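PDB 3TXY: isochorismatase family protein family from Burkholderia thailandensis, which is of unknown function but is probably a hydrolase of the isochorismatase-like cysteine hydrolase family. Local coordinates for residues 139-142 / 143-147. Sequence-based numbering, arbitrary orientation.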
loop_
_atom_site.group_PDB
_atom_site.type_symbol
_atom_site.label_atom_id
_atom_site.label_comp_id
_atom_site.label_asym_id
_atom_site.label_seq_id
_atom_site.Cartn_x
_atom_site.Cartn_y
_atom_site.Cartn_z
ATOM N N GLY A 139 -6.574 -0.876 6.003
ATOM C CA GLY A 139 -7.489 -0.804 4.870
ATOM C C GLY A 139 -7.554 0.570 4.228
ATOM O O GLY A 139 -7.614 0.687 2.996
ATOM N N VAL A 140 -7.553 1.619 5.049
ATOM C CA VAL A 140 -7.575 2.983 4.519
ATOM C C VAL A 140 -6.294 3.250 3.720
ATOM O O VAL A 140 -6.349 3.625 2.547
ATOM C CB VAL A 140 -7.756 4.029 5.625
ATOM C CG1 VAL A 140 -7.550 5.446 5.056
ATOM C CG2 VAL A 140 -9.129 3.845 6.295
ATOM N N GLU A 141 -5.142 3.013 4.337
ATOM C CA GLU A 141 -3.867 3.338 3.689
ATOM C C GLU A 141 -3.613 2.521 2.422
ATOM O O GLU A 141 -3.145 3.052 1.416
ATOM C CB GLU A 141 -2.707 3.172 4.660
ATOM C CG GLU A 141 -1.353 3.478 4.024
ATOM C CD GLU A 141 -0.263 3.690 5.051
ATOM O OE1 GLU A 141 -0.596 3.984 6.227
ATOM O OE2 GLU A 141 0.930 3.567 4.676
ATOM N N SER A 142 -3.898 1.216 2.463
ATOM C CA SER A 142 -3.703 0.365 1.283
ATOM C C SER A 142 -4.574 0.836 0.115
ATOM O O SER A 142 -4.131 0.851 -1.042
ATOM C CB SER A 142 -4.002 -1.094 1.602
ATOM O OG SER A 142 -2.926 -1.711 2.303
ATOM N N THR A 143 -5.805 1.236 0.421
ATOM C CA THR A 143 -6.692 1.770 -0.602
ATOM C C THR A 143 -6.146 3.101 -1.130
ATOM O O THR A 143 -6.148 3.338 -2.355
ATOM C CB THR A 143 -8.123 1.966 -0.034
ATOM O OG1 THR A 143 -8.607 0.711 0.487
ATOM C CG2 THR A 143 -9.068 2.492 -1.120
ATOM N N ALA A 144 -5.673 3.950 -0.212
ATOM C CA ALA A 144 -5.099 5.258 -0.552
ATOM C C ALA A 144 -3.866 5.104 -1.470
ATOM O O ALA A 144 -3.756 5.762 -2.512
ATOM C CB ALA A 144 -4.719 6.014 0.721
ATOM N N ARG A 145 -2.953 4.225 -1.072
ATOM C CA ARG A 145 -1.776 3.946 -1.877
ATOM C C ARG A 145 -2.109 3.459 -3.290
ATOM O O ARG A 145 -1.547 3.924 -4.270
ATOM C CB ARG A 145 -0.921 2.905 -1.171
ATOM C CG ARG A 145 -0.132 3.483 -0.006
ATOM C CD ARG A 145 0.672 2.380 0.675
ATOM N NE ARG A 145 1.422 2.859 1.833
ATOM C CZ ARG A 145 2.740 3.050 1.890
ATOM N NH1 ARG A 145 3.526 2.791 0.851
ATOM N NH2 ARG A 145 3.270 3.490 3.024
ATOM N N GLU A 146 -3.036 2.515 -3.389
ATOM C CA GLU A 146 -3.415 1.978 -4.680
ATOM C C GLU A 146 -4.170 3.008 -5.526
ATOM O O GLU A 146 -3.996 3.056 -6.728
ATOM C CB GLU A 146 -4.228 0.690 -4.504
ATOM C CG GLU A 146 -4.549 0.028 -5.832
ATOM C CD GLU A 146 -4.815 -1.477 -5.741
ATOM O OE1 GLU A 146 -4.979 -2.077 -6.816
ATOM O OE2 GLU A 146 -4.864 -2.066 -4.636
ATOM N N ALA A 147 -5.029 3.803 -4.885
ATOM C CA ALA A 147 -5.813 4.823 -5.603
ATOM C C ALA A 147 -4.890 5.866 -6.232
ATOM O O ALA A 147 -5.046 6.272 -7.387
ATOM C CB ALA A 147 -6.799 5.480 -4.660
#
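E141 and R145, one helical turn apart, run side by side in the same direction and join in an i to i+4 salt bridge. A single carboxylate oxygen takes both bonds: E141 OE2 lies 2.9 Å from R145 NH2 and 3.0 Å from R145 NE. The NE hydrogen meets the anti lone pair of OE2, on the side away from OE1, whereas NH2 arrives nearly along the C-O axis. Carboxylate and guanidinium planes are only 10° apart, nearly coplanar, and OE2 lies close to the guanidinium plane for both donors. R145 CG sits opposite its own carbonyl carbon (chi1 -76°), and from there the extended chain passes over E141 O, with R145 CG 3.4 Å from that oxygen, before NE reaches the carboxylate. Behind the bridge, R145 N donates to E141 O.

A second side chain turns inward to the backbone. T143 OG1, placed beside its own N (chi1 -57°), gives a 2.7 Å hydrogen bond to G139 O, which also accepts T143 N at 3.2 Å. The hydroxyl oxygen in turn accepts from A111 N.

These residues occupy helix 136-149, the connection of a beta-alpha-beta unit between parallel strands 128-134 and 153-162 of the central sheet. T143 and A144 pack on L131 of the first strand and V140 on V161 of the second, while E141 and R145 touch I176 of helix 166-180. The polar side of the helix meets the second subunit: there R145 NH2 donates to N137 O of the second subunit and R145 NH1 bonds to S142 OG of the second subunit; in return S142 OG bonds to R145 NH1 of that subunit.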